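Local coordinates for Ro sixty-related protein, RSR (Deinococcus radiodurans, PDB 2NVO) that binds several small RNAs that accumulate during recovery from ultraviolet irradiation and contributes to the resistance of the bacterium to that radiation, at residues K320-Y325 and R342-L347; T56-A61 and D514-D519; T363-A368 and R401-A406; S42-F47 and R85-V90. One frame throughout, in Å; residues are numbered along the deposited sequence.

Interaction 1 (K320-Y325 and R342-L347); sequences KARLVY and RVVDAL
Val344 is shared between Arg322 and Tyr325, and its two methyls point to different partners. CG1 lies against the aliphatic part of Arg322, with CD of the arginine 3.7 Å from Val344 CG1 and the two side chains crossing at about a right angle. CG2 lies 3.9 Å from Tyr325 CD2, where the side chains meet at a slant. Tyr325 CG is anti to the backbone N (chi1 176°), which sends it toward helix 341-354; the ring beyond it meets Val343 and Val344. There CE2 also approaches Val343 CG1, at 3.7 Å, again with the side chains roughly perpendicular. Methyl groups thus meet the ring obliquely, and no direct hydrogen bond crosses the contact; Tyr325 OH is bonded to Val340 N. Nearer the start of segment 320-325, Leu347 packs against the backbone as well as side chains: its CD1 is 3.6 Å from Arg322 CA, and the two CB atoms of Arg322 and Leu347 are 3.8 Å apart. The arginine chain bends at chi3 (70°), which sets NE where a water links it, by a weak second bond, to Leu347 O. This is the polar part of an otherwise apolar interface. The helical segments run nearly antiparallel, at 158°, with axes 9.2 Å apart. Helix 271-283 lies beside both, Leu275 touching Ala321 and Leu347, and Leu278 touching Tyr325 and Leu347, while helix 292-302 meets Val343 through Leu302. Trp337, in the connection between the two helices, lays its ring nearly parallel to that of Tyr325.

Interaction 2 (T56-A61 and D514-D519); sequences TFYASA and DVVGFD
Val516 holds CG1 anti to the backbone N (chi1 -176°), which leaves CG2 beside that N and 3.6 Å from Thr56 CG2. Tyr58 lies alongside the same valine, pointing the same way, with its CD1 3.8 Å from Val516 CB. CG of Asp519 sits between backbone N and carbonyl carbon (chi1 60°), which brings CG toward Ala59; OD1 is 3.7 Å from Ala59 CB. The same OD1 stands at the edge of the Phe57 ring, 4.0 Å from CE2, with ring and carboxylate planes 70° apart, and it also accepts a weak hydrogen bond from Ala521 N, at the turn into helix 522-530. The backbones pair in parallel. Phe57 N donates to Asp514 O at 2.6 Å, Val516 N to Phe57 O at 2.8 Å, and Ala59 N to Val516 O at 3.0 Å. A water joins Thr56 OG1 to Asp514 OD2, an oxygen that also accepts from the backbone N of Ile504 and Ala505. Strand 56-59, from the TROVE part of the sequence, thus edges the VWFA-like sheet. Strand 491-496 flanks 512-517 on its other side, and helix 522-530 packs on the Phe57 and Val515 face through Val525 and Met526.

Interaction 3 (T363-A368 and R401-A406); sequences TRHLLA and RTEPDA
Arg364 and Asp405 form the charged part of this contact: Asp405 OD1 lies 2.7 Å from both NH1 and NH2 of Arg364, the salt bridge being that with NH2, and guanidinium and carboxylate planes are 59° apart. Asp405 CB lies over one face of the guanidinium; NE is held separately by Asp456 O. Two hydrogen bonds cross the contact. His365 N donates to Asp405 O at 2.9 Å, almost straight at hydrogen (173°), although it approaches from above the carbonyl plane. Thr363 N reaches Glu403 OE1 at 3.2 Å, nearly along the C-O axis, while the other carboxylate oxygen accepts from Ala361 N. Contacts through carbon add to these. Glu403 CG sits over one face of the His365 ring, 4.1 Å from the ring centroid and 22° off its normal, a CH-pi arrangement. Ala406 CA gives a CA-H...O contact to His365 O at 3.1 Å, and Pro404 CD lies 3.3 Å from Thr363 O. His365 pairs in parallel with Ala406, just after the chain leaves helix 388-402. Strand, helix and neighbouring parallel strand make up a beta-alpha-beta crossover, the repeating element of the von Willebrand factor A fold.

Interaction 4 (S42-F47 and R85-V90); sequences SRLTRF and RVTLDV
Leu44 and Thr45 of helix 40-50 pack on Val86 and Val90 of helix 80-93, forming a helix-helix contact near the N-terminal end of the TROVE domain. Val86 meets both Leu44 and Thr45. Its CG1, anti to the backbone N (chi1 177°), comes 3.5 Å from Leu44 CD2 and 3.4 Å from Thr45 OG1. Leu44 and Val86 cross at a slant; Leu44 CD2 is also 3.5 Å from Val86 CB and 4.4 Å from Thr87 OG1. The horseshoe of this domain is assembled from helical HEAT-like repeats, and here the two helical segments cross at 46° with their axes 9.7 Å apart. The backbones stay apart, the nearest CA atoms, of Thr45 and Val86, being 6.6 Å from each other. Thr45 spans one turn of the facing helix: besides Val86, it meets Val90, whose CG2 is 4.0 Å from Thr45 CG2. No hydrogen bond crosses the interface. Thr45 OG1 is bonded to Glu41 O, and Thr87 OG1 to Ala83 O, so each hydroxyl is hydrogen-bonded one turn back within its own helix, which is consistent with its packing against carbon here. Leu48, further along helix 40-50, extends the apolar surface by touching Val86, Thr87 and Val90, while Leu75 of helix 70-78 touches Leu44 and Val105 of helix 100-112 reaches Thr87.

Interactions 1 and 4 are buried helix-helix contacts in the TROVE part, on opposite sides of the chain's centre with their own centres 38 Å apart. Both rely on apolar branches, and no direct hydrogen bond crosses either, but one pair of helices is nearly antiparallel and the other is inclined at 46°. Interactions 2 and 3 belong to one sheet and depend on parallel backbone pairing. Interaction 3, at the surface, adds a salt bridge and a hydrogen bond to a glutamate, whereas the partly buried interaction 2 combines strand pairing with aromatic and valine packing. Interaction 2 joins regions near the two ends of the chain: interactions 1 and 3 lie inside the loop it closes, consistent with the ring-shaped monomer.

Interaction 1 (K320-Y325 and R342-L347)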
loop_
_atom_site.group_PDB
_atom_site.type_symbol
_atom_site.label_atom_id
_atom_site.label_comp_id
_atom_site.label_asym_id
_atom_site.label_seq_id
_atom_site.Cartn_x
_atom_site.Cartn_y
_atom_site.Cartn_z
ATOM N N LYS A 320 5.231 -7.598 10.513
ATOM C CA LYS A 320 3.922 -7.139 10.983
ATOM C C LYS A 320 3.027 -8.326 11.361
ATOM O O LYS A 320 2.400 -8.341 12.425
ATOM C CB LYS A 320 3.231 -6.263 9.933
ATOM C CG LYS A 320 1.785 -5.915 10.295
ATOM C CD LYS A 320 1.061 -5.223 9.148
ATOM C CE LYS A 320 -0.368 -4.839 9.548
ATOM N NZ LYS A 320 -0.959 -3.849 8.596
ATOM N N ALA A 321 2.981 -9.341 10.496
ATOM C CA ALA A 321 2.149 -10.508 10.793
ATOM C C ALA A 321 2.550 -11.180 12.096
ATOM O O ALA A 321 1.699 -11.586 12.875
ATOM C CB ALA A 321 2.144 -11.520 9.610
ATOM N N ARG A 322 3.849 -11.301 12.338
ATOM C CA ARG A 322 4.331 -11.899 13.566
ATOM C C ARG A 322 3.924 -11.087 14.793
ATOM O O ARG A 322 3.416 -11.632 15.768
ATOM C CB ARG A 322 5.848 -12.042 13.568
ATOM C CG ARG A 322 6.358 -12.515 14.913
ATOM C CD ARG A 322 7.734 -13.091 14.848
ATOM N NE ARG A 322 8.770 -12.095 14.595
ATOM C CZ ARG A 322 9.202 -11.201 15.483
ATOM N NH1 ARG A 322 8.668 -11.146 16.695
ATOM N NH2 ARG A 322 10.181 -10.367 15.155
ATOM N N LEU A 323 4.148 -9.780 14.745
ATOM C CA LEU A 323 3.841 -8.923 15.892
ATOM C C LEU A 323 2.340 -8.935 16.152
ATOM O O LEU A 323 1.922 -9.085 17.275
ATOM C CB LEU A 323 4.341 -7.487 15.656
ATOM C CG LEU A 323 5.867 -7.337 15.537
ATOM C CD1 LEU A 323 6.296 -5.951 15.006
ATOM C CD2 LEU A 323 6.550 -7.638 16.850
ATOM N N VAL A 324 1.540 -8.769 15.107
ATOM C CA VAL A 324 0.074 -8.768 15.246
ATOM C C VAL A 324 -0.408 -10.082 15.855
ATOM O O VAL A 324 -1.207 -10.107 16.806
ATOM C CB VAL A 324 -0.625 -8.562 13.892
ATOM C CG1 VAL A 324 -2.135 -8.838 14.021
ATOM C CG2 VAL A 324 -0.398 -7.144 13.387
ATOM N N TYR A 325 0.100 -11.183 15.305
ATOM C CA TYR A 325 -0.287 -12.508 15.757
ATOM C C TYR A 325 0.157 -12.798 17.182
ATOM O O TYR A 325 -0.587 -13.382 17.960
ATOM C CB TYR A 325 0.263 -13.577 14.787
ATOM C CG TYR A 325 -0.007 -14.998 15.219
ATOM C CD1 TYR A 325 -1.308 -15.470 15.342
ATOM C CD2 TYR A 325 1.040 -15.869 15.506
ATOM C CE1 TYR A 325 -1.556 -16.785 15.752
ATOM C CE2 TYR A 325 0.806 -17.164 15.913
ATOM C CZ TYR A 325 -0.492 -17.618 16.031
ATOM O OH TYR A 325 -0.715 -18.908 16.434
ATOM N N ARG A 342 5.604 -22.042 17.509
ATOM C CA ARG A 342 6.328 -22.445 16.306
ATOM C C ARG A 342 5.825 -21.714 15.055
ATOM O O ARG A 342 6.520 -21.669 14.045
ATOM C CB ARG A 342 6.307 -23.978 16.133
ATOM C CG ARG A 342 7.322 -24.698 17.027
ATOM C CD ARG A 342 7.223 -26.231 16.948
ATOM N NE ARG A 342 7.628 -26.717 15.638
ATOM C CZ ARG A 342 6.784 -27.128 14.703
ATOM N NH1 ARG A 342 5.484 -27.137 14.949
ATOM N NH2 ARG A 342 7.246 -27.546 13.531
ATOM N N VAL A 343 4.620 -21.149 15.118
ATOM C CA VAL A 343 4.111 -20.320 14.019
ATOM C C VAL A 343 4.794 -18.957 14.088
ATOM O O VAL A 343 5.254 -18.431 13.079
ATOM C CB VAL A 343 2.568 -20.148 14.059
ATOM C CG1 VAL A 343 2.100 -19.125 13.044
ATOM C CG2 VAL A 343 1.858 -21.492 13.803
ATOM N N VAL A 344 4.865 -18.398 15.294
ATOM C CA VAL A 344 5.653 -17.186 15.511
ATOM C C VAL A 344 7.065 -17.382 14.987
ATOM O O VAL A 344 7.615 -16.519 14.306
ATOM C CB VAL A 344 5.711 -16.814 16.999
ATOM C CG1 VAL A 344 6.801 -15.768 17.236
ATOM C CG2 VAL A 344 4.354 -16.313 17.455
ATOM N N ASP A 345 7.639 -18.544 15.288
ATOM C CA ASP A 345 8.973 -18.907 14.808
ATOM C C ASP A 345 9.061 -18.919 13.290
ATOM O O ASP A 345 10.053 -18.490 12.714
ATOM C CB ASP A 345 9.367 -20.301 15.304
ATOM C CG ASP A 345 9.945 -20.296 16.703
ATOM O OD1 ASP A 345 10.348 -19.218 17.193
ATOM O OD2 ASP A 345 10.001 -21.390 17.308
ATOM N N ALA A 346 8.044 -19.468 12.639
ATOM C CA ALA A 346 8.073 -19.597 11.185
ATOM C C ALA A 346 8.020 -18.216 10.537
ATOM O O ALA A 346 8.556 -17.987 9.444
ATOM C CB ALA A 346 6.913 -20.429 10.724
ATOM N N LEU A 347 7.327 -17.306 11.204
ATOM C CA LEU A 347 7.236 -15.924 10.733
ATOM C C LEU A 347 8.594 -15.223 10.794
ATOM O O LEU A 347 8.896 -14.358 9.967
ATOM C CB LEU A 347 6.154 -15.176 11.500
ATOM C CG LEU A 347 4.745 -15.651 11.135
ATOM C CD1 LEU A 347 3.749 -15.134 12.144
ATOM C CD2 LEU A 347 4.366 -15.207 9.740
HETATM O O HOH W 1 8.812 -11.975 11.505
#

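Interaction 2 (T56-A61 and D514-D519)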
loop_
_atom_site.group_PDB
_atom_site.type_symbol
_atom_site.label_atom_id
_atom_site.label_comp_id
_atom_site.label_asym_id
_atom_site.label_seq_id
_atom_site.Cartn_x
_atom_site.Cartn_y
_atom_site.Cartn_z
ATOM N N THR A 56 6.477 14.946 -0.193
ATOM C CA THR A 56 6.055 14.337 1.068
ATOM C C THR A 56 5.167 13.135 0.807
ATOM O O THR A 56 4.189 13.242 0.097
ATOM C CB THR A 56 5.236 15.310 1.927
ATOM O OG1 THR A 56 5.973 16.518 2.137
ATOM C CG2 THR A 56 4.915 14.680 3.289
ATOM N N PHE A 57 5.522 11.985 1.362
ATOM C CA PHE A 57 4.626 10.835 1.328
ATOM C C PHE A 57 3.960 10.652 2.693
ATOM O O PHE A 57 4.627 10.371 3.685
ATOM C CB PHE A 57 5.371 9.559 0.929
ATOM C CG PHE A 57 4.477 8.352 0.806
ATOM C CD1 PHE A 57 3.422 8.347 -0.096
ATOM C CD2 PHE A 57 4.695 7.233 1.572
ATOM C CE1 PHE A 57 2.585 7.241 -0.216
ATOM C CE2 PHE A 57 3.872 6.115 1.455
ATOM C CZ PHE A 57 2.806 6.130 0.564
ATOM N N TYR A 58 2.647 10.826 2.737
ATOM C CA TYR A 58 1.890 10.549 3.947
ATOM C C TYR A 58 1.535 9.081 3.927
ATOM O O TYR A 58 0.656 8.650 3.181
ATOM C CB TYR A 58 0.642 11.422 4.026
ATOM C CG TYR A 58 0.961 12.874 4.300
ATOM C CD1 TYR A 58 1.261 13.310 5.583
ATOM C CD2 TYR A 58 0.983 13.807 3.267
ATOM C CE1 TYR A 58 1.556 14.638 5.838
ATOM C CE2 TYR A 58 1.281 15.128 3.512
ATOM C CZ TYR A 58 1.562 15.537 4.794
ATOM O OH TYR A 58 1.853 16.858 5.030
ATOM N N ALA A 59 2.258 8.315 4.733
ATOM C CA ALA A 59 2.277 6.866 4.619
ATOM C C ALA A 59 1.320 6.467 5.670
ATOM O O ALA A 59 1.694 6.292 6.830
ATOM C CB ALA A 59 3.661 6.322 4.921
ATOM N N SER A 60 0.065 6.328 5.275
ATOM C CA SER A 60 -0.942 6.734 6.210
ATOM C C SER A 60 -2.026 5.800 6.695
ATOM O O SER A 60 -2.068 4.596 6.426
ATOM C CB SER A 60 -1.545 8.061 5.773
ATOM O OG SER A 60 -0.798 9.126 6.325
ATOM N N ALA A 61 -2.926 6.465 7.396
ATOM C CA ALA A 61 -3.680 5.937 8.497
ATOM C C ALA A 61 -4.146 7.252 9.089
ATOM O O ALA A 61 -4.549 7.340 10.253
ATOM C CB ALA A 61 -2.761 5.218 9.458
ATOM N N ASP A 514 10.101 13.542 2.122
ATOM C CA ASP A 514 9.723 13.323 3.517
ATOM C C ASP A 514 8.674 12.216 3.539
ATOM O O ASP A 514 7.686 12.270 2.797
ATOM C CB ASP A 514 9.096 14.588 4.118
ATOM C CG ASP A 514 10.103 15.689 4.381
ATOM O OD1 ASP A 514 11.327 15.429 4.349
ATOM O OD2 ASP A 514 9.671 16.825 4.646
ATOM N N VAL A 515 8.890 11.217 4.383
ATOM C CA VAL A 515 7.918 10.160 4.603
ATOM C C VAL A 515 7.386 10.358 6.006
ATOM O O VAL A 515 8.122 10.225 6.993
ATOM C CB VAL A 515 8.563 8.783 4.527
ATOM C CG1 VAL A 515 7.523 7.669 4.813
ATOM C CG2 VAL A 515 9.256 8.591 3.157
ATOM N N VAL A 516 6.105 10.682 6.087
ATOM C CA VAL A 516 5.473 10.999 7.359
ATOM C C VAL A 516 4.676 9.773 7.796
ATOM O O VAL A 516 3.687 9.409 7.171
ATOM C CB VAL A 516 4.532 12.212 7.208
ATOM C CG1 VAL A 516 3.934 12.608 8.569
ATOM C CG2 VAL A 516 5.289 13.384 6.604
ATOM N N GLY A 517 5.118 9.140 8.869
ATOM C CA GLY A 517 4.572 7.859 9.277
ATOM C C GLY A 517 5.198 6.738 8.474
ATOM O O GLY A 517 6.250 6.900 7.840
ATOM N N PHE A 518 4.567 5.575 8.521
ATOM C CA PHE A 518 5.031 4.444 7.748
ATOM C C PHE A 518 3.853 3.544 7.484
ATOM O O PHE A 518 2.864 3.577 8.212
ATOM C CB PHE A 518 6.125 3.664 8.485
ATOM C CG PHE A 518 7.237 3.178 7.588
ATOM C CD1 PHE A 518 8.009 4.076 6.882
ATOM C CD2 PHE A 518 7.534 1.822 7.476
ATOM C CE1 PHE A 518 9.048 3.642 6.054
ATOM C CE2 PHE A 518 8.590 1.378 6.657
ATOM C CZ PHE A 518 9.343 2.293 5.950
ATOM N N ASP A 519 3.972 2.753 6.430
ATOM C CA ASP A 519 3.010 1.711 6.116
ATOM C C ASP A 519 3.645 0.792 5.088
ATOM O O ASP A 519 4.814 0.966 4.720
ATOM C CB ASP A 519 1.664 2.285 5.622
ATOM C CG ASP A 519 1.788 3.125 4.348
ATOM O OD1 ASP A 519 2.780 2.991 3.612
ATOM O OD2 ASP A 519 0.868 3.934 4.076
HETATM O O HOH W 2 6.979 17.222 4.491
HETATM O O HOH W 3 0.096 3.707 8.474
#

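Interaction 3 (T363-A368 and R401-A406)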
loop_
_atom_site.group_PDB
_atom_site.type_symbol
_atom_site.label_atom_id
_atom_site.label_comp_id
_atom_site.label_asym_id
_atom_site.label_seq_id
_atom_site.Cartn_x
_atom_site.Cartn_y
_atom_site.Cartn_z
ATOM N N THR A 363 21.279 1.640 -5.579
ATOM C CA THR A 363 22.037 2.860 -5.352
ATOM C C THR A 363 22.824 2.666 -4.067
ATOM O O THR A 363 22.541 1.749 -3.283
ATOM C CB THR A 363 21.135 4.102 -5.210
ATOM O OG1 THR A 363 20.367 3.998 -4.005
ATOM C CG2 THR A 363 20.178 4.239 -6.406
ATOM N N ARG A 364 23.827 3.506 -3.867
ATOM C CA ARG A 364 24.668 3.404 -2.695
ATOM C C ARG A 364 24.035 4.238 -1.594
ATOM O O ARG A 364 23.839 5.432 -1.747
ATOM C CB ARG A 364 26.087 3.871 -3.006
ATOM C CG ARG A 364 26.706 3.074 -4.168
ATOM C CD ARG A 364 28.011 3.680 -4.606
ATOM N NE ARG A 364 28.855 3.943 -3.452
ATOM C CZ ARG A 364 29.603 3.034 -2.832
ATOM N NH1 ARG A 364 29.641 1.770 -3.258
ATOM N NH2 ARG A 364 30.328 3.403 -1.781
ATOM N N HIS A 365 23.701 3.583 -0.494
ATOM C CA HIS A 365 22.898 4.205 0.567
ATOM C C HIS A 365 23.752 4.500 1.774
ATOM O O HIS A 365 24.656 3.733 2.094
ATOM C CB HIS A 365 21.766 3.244 0.998
ATOM C CG HIS A 365 20.610 3.202 0.052
ATOM N ND1 HIS A 365 19.315 3.465 0.446
ATOM C CD2 HIS A 365 20.550 2.937 -1.277
ATOM C CE1 HIS A 365 18.507 3.369 -0.595
ATOM N NE2 HIS A 365 19.235 3.047 -1.652
ATOM N N LEU A 366 23.455 5.608 2.456
ATOM C CA LEU A 366 23.972 5.853 3.789
ATOM C C LEU A 366 22.728 6.044 4.664
ATOM O O LEU A 366 21.942 6.956 4.423
ATOM C CB LEU A 366 24.826 7.116 3.830
ATOM C CG LEU A 366 25.523 7.455 5.142
ATOM C CD1 LEU A 366 26.455 6.366 5.552
ATOM C CD2 LEU A 366 26.298 8.795 5.065
ATOM N N LEU A 367 22.561 5.171 5.646
ATOM C CA LEU A 367 21.367 5.191 6.509
ATOM C C LEU A 367 21.810 5.778 7.834
ATOM O O LEU A 367 22.759 5.298 8.435
ATOM C CB LEU A 367 20.806 3.774 6.708
ATOM C CG LEU A 367 19.645 3.256 5.849
ATOM C CD1 LEU A 367 19.950 3.381 4.367
ATOM C CD2 LEU A 367 19.279 1.815 6.221
ATOM N N ALA A 368 21.169 6.860 8.249
ATOM C CA ALA A 368 21.509 7.516 9.502
ATOM C C ALA A 368 20.312 7.315 10.451
ATOM O O ALA A 368 19.227 7.819 10.198
ATOM C CB ALA A 368 21.759 8.972 9.247
ATOM N N ARG A 401 21.579 -5.896 2.963
ATOM C CA ARG A 401 21.501 -7.158 2.245
ATOM C C ARG A 401 21.115 -7.035 0.763
ATOM O O ARG A 401 21.296 -7.983 0.013
ATOM C CB ARG A 401 20.546 -8.131 2.961
ATOM C CG ARG A 401 21.097 -8.632 4.294
ATOM C CD ARG A 401 20.225 -9.711 4.944
ATOM N NE ARG A 401 20.624 -9.900 6.343
ATOM C CZ ARG A 401 19.852 -10.400 7.305
ATOM N NH1 ARG A 401 18.614 -10.788 7.034
ATOM N NH2 ARG A 401 20.319 -10.499 8.551
ATOM N N THR A 402 20.600 -5.890 0.328
ATOM C CA THR A 402 19.993 -5.814 -1.008
ATOM C C THR A 402 20.516 -4.710 -1.906
ATOM O O THR A 402 20.338 -4.772 -3.123
ATOM C CB THR A 402 18.448 -5.679 -0.973
ATOM O OG1 THR A 402 18.081 -4.407 -0.415
ATOM C CG2 THR A 402 17.823 -6.800 -0.190
ATOM N N GLU A 403 21.134 -3.691 -1.321
ATOM C CA GLU A 403 21.645 -2.577 -2.102
ATOM C C GLU A 403 23.130 -2.800 -2.402
ATOM O O GLU A 403 23.801 -3.524 -1.670
ATOM C CB GLU A 403 21.440 -1.252 -1.363
ATOM C CG GLU A 403 19.972 -0.879 -1.112
ATOM C CD GLU A 403 19.207 -0.564 -2.397
ATOM O OE1 GLU A 403 19.870 -0.303 -3.429
ATOM O OE2 GLU A 403 17.943 -0.556 -2.369
ATOM N N PRO A 404 23.633 -2.180 -3.484
ATOM C CA PRO A 404 25.035 -2.302 -3.926
ATOM C C PRO A 404 25.954 -1.950 -2.785
ATOM O O PRO A 404 26.985 -2.583 -2.550
ATOM C CB PRO A 404 25.172 -1.218 -4.995
ATOM C CG PRO A 404 23.810 -0.907 -5.432
ATOM C CD PRO A 404 22.829 -1.344 -4.387
ATOM N N ASP A 405 25.570 -0.902 -2.069
ATOM C CA ASP A 405 26.319 -0.516 -0.905
ATOM C C ASP A 405 25.391 0.134 0.102
ATOM O O ASP A 405 24.382 0.746 -0.247
ATOM C CB ASP A 405 27.435 0.445 -1.290
ATOM C CG ASP A 405 28.652 0.312 -0.398
ATOM O OD1 ASP A 405 29.624 1.059 -0.641
ATOM O OD2 ASP A 405 28.651 -0.533 0.532
ATOM N N ALA A 406 25.731 -0.015 1.365
ATOM C CA ALA A 406 24.946 0.612 2.406
ATOM C C ALA A 406 25.867 0.734 3.595
ATOM O O ALA A 406 26.680 -0.134 3.846
ATOM C CB ALA A 406 23.757 -0.238 2.742
#

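Interaction 4 (S42-F47 and R85-V90)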
loop_
_atom_site.group_PDB
_atom_site.type_symbol
_atom_site.label_atom_id
_atom_site.label_comp_id
_atom_site.label_asym_id
_atom_site.label_seq_id
_atom_site.Cartn_x
_atom_site.Cartn_y
_atom_site.Cartn_z
ATOM N N SER A 42 7.122 15.615 -14.765
ATOM C CA SER A 42 7.700 15.144 -13.517
ATOM C C SER A 42 6.880 15.583 -12.322
ATOM O O SER A 42 6.729 14.837 -11.360
ATOM C CB SER A 42 9.137 15.646 -13.367
ATOM O OG SER A 42 9.975 15.036 -14.329
ATOM N N ARG A 43 6.372 16.808 -12.380
ATOM C CA ARG A 43 5.606 17.353 -11.273
ATOM C C ARG A 43 4.270 16.630 -11.147
ATOM O O ARG A 43 3.807 16.362 -10.046
ATOM C CB ARG A 43 5.394 18.858 -11.436
ATOM C CG ARG A 43 4.897 19.525 -10.167
ATOM C CD ARG A 43 4.736 21.029 -10.326
ATOM N NE ARG A 43 4.096 21.630 -9.157
ATOM C CZ ARG A 43 3.993 22.942 -8.958
ATOM N NH1 ARG A 43 4.493 23.789 -9.850
ATOM N NH2 ARG A 43 3.396 23.408 -7.872
ATOM N N LEU A 44 3.655 16.316 -12.279
ATOM C CA LEU A 44 2.397 15.581 -12.273
ATOM C C LEU A 44 2.611 14.136 -11.828
ATOM O O LEU A 44 1.792 13.586 -11.096
ATOM C CB LEU A 44 1.730 15.611 -13.651
ATOM C CG LEU A 44 0.419 14.824 -13.754
ATOM C CD1 LEU A 44 -0.658 15.473 -12.884
ATOM C CD2 LEU A 44 -0.055 14.706 -15.192
ATOM N N THR A 45 3.708 13.519 -12.268
ATOM C CA THR A 45 3.989 12.145 -11.864
ATOM C C THR A 45 4.143 12.079 -10.341
ATOM O O THR A 45 3.639 11.157 -9.690
ATOM C CB THR A 45 5.259 11.573 -12.551
ATOM O OG1 THR A 45 4.986 11.307 -13.933
ATOM C CG2 THR A 45 5.680 10.273 -11.896
ATOM N N ARG A 46 4.823 13.066 -9.774
ATOM C CA ARG A 46 5.001 13.084 -8.326
ATOM C C ARG A 46 3.660 13.164 -7.612
ATOM O O ARG A 46 3.432 12.481 -6.627
ATOM C CB ARG A 46 5.903 14.227 -7.875
ATOM C CG ARG A 46 6.183 14.191 -6.370
ATOM C CD ARG A 46 7.332 15.116 -5.982
ATOM N NE ARG A 46 8.610 14.591 -6.448
ATOM C CZ ARG A 46 9.798 15.041 -6.058
ATOM N NH1 ARG A 46 9.876 16.041 -5.189
ATOM N NH2 ARG A 46 10.911 14.489 -6.540
ATOM N N PHE A 47 2.773 14.012 -8.116
ATOM C CA PHE A 47 1.448 14.131 -7.542
ATOM C C PHE A 47 0.673 12.816 -7.664
ATOM O O PHE A 47 -0.056 12.418 -6.752
ATOM C CB PHE A 47 0.685 15.275 -8.212
ATOM C CG PHE A 47 -0.759 15.337 -7.831
ATOM C CD1 PHE A 47 -1.169 16.088 -6.738
ATOM C CD2 PHE A 47 -1.709 14.647 -8.564
ATOM C CE1 PHE A 47 -2.514 16.136 -6.376
ATOM C CE2 PHE A 47 -3.048 14.694 -8.205
ATOM C CZ PHE A 47 -3.444 15.444 -7.118
ATOM N N ARG A 85 -1.454 11.372 -20.843
ATOM C CA ARG A 85 -0.377 10.443 -21.163
ATOM C C ARG A 85 0.436 10.113 -19.911
ATOM O O ARG A 85 0.759 8.954 -19.659
ATOM C CB ARG A 85 0.528 11.009 -22.265
ATOM C CG ARG A 85 1.934 10.414 -22.292
ATOM C CD ARG A 85 2.748 10.930 -23.482
ATOM N NE ARG A 85 2.563 12.363 -23.700
ATOM C CZ ARG A 85 3.368 13.307 -23.220
ATOM N NH1 ARG A 85 4.427 12.974 -22.491
ATOM N NH2 ARG A 85 3.114 14.587 -23.471
ATOM N N VAL A 86 0.756 11.145 -19.135
ATOM C CA VAL A 86 1.449 10.985 -17.860
ATOM C C VAL A 86 0.653 10.050 -16.940
ATOM O O VAL A 86 1.203 9.132 -16.331
ATOM C CB VAL A 86 1.673 12.359 -17.177
ATOM C CG1 VAL A 86 2.334 12.193 -15.817
ATOM C CG2 VAL A 86 2.508 13.272 -18.067
ATOM N N THR A 87 -0.654 10.273 -16.867
ATOM C CA THR A 87 -1.520 9.478 -16.005
ATOM C C THR A 87 -1.561 8.010 -16.405
ATOM O O THR A 87 -1.503 7.134 -15.548
ATOM C CB THR A 87 -2.947 10.072 -15.928
ATOM O OG1 THR A 87 -2.878 11.346 -15.303
ATOM C CG2 THR A 87 -3.876 9.189 -15.116
ATOM N N LEU A 88 -1.638 7.729 -17.701
ATOM C CA LEU A 88 -1.641 6.338 -18.137
ATOM C C LEU A 88 -0.295 5.657 -17.881
ATOM O O LEU A 88 -0.251 4.500 -17.461
ATOM C CB LEU A 88 -2.058 6.218 -19.607
ATOM C CG LEU A 88 -3.571 6.113 -19.842
ATOM C CD1 LEU A 88 -4.314 7.204 -19.092
ATOM C CD2 LEU A 88 -3.886 6.178 -21.331
ATOM N N ASP A 89 0.793 6.387 -18.125
ATOM C CA ASP A 89 2.143 5.905 -17.835
ATOM C C ASP A 89 2.288 5.476 -16.372
ATOM O O ASP A 89 2.891 4.448 -16.067
ATOM C CB ASP A 89 3.189 6.984 -18.152
ATOM C CG ASP A 89 3.461 7.133 -19.655
ATOM O OD1 ASP A 89 4.289 7.997 -20.021
ATOM O OD2 ASP A 89 2.852 6.402 -20.465
ATOM N N VAL A 90 1.745 6.280 -15.464
ATOM C CA VAL A 90 1.835 5.965 -14.046
ATOM C C VAL A 90 0.963 4.761 -13.689
ATOM O O VAL A 90 1.402 3.874 -12.955
ATOM C CB VAL A 90 1.456 7.167 -13.168
ATOM C CG1 VAL A 90 1.287 6.728 -11.709
ATOM C CG2 VAL A 90 2.495 8.264 -13.302
#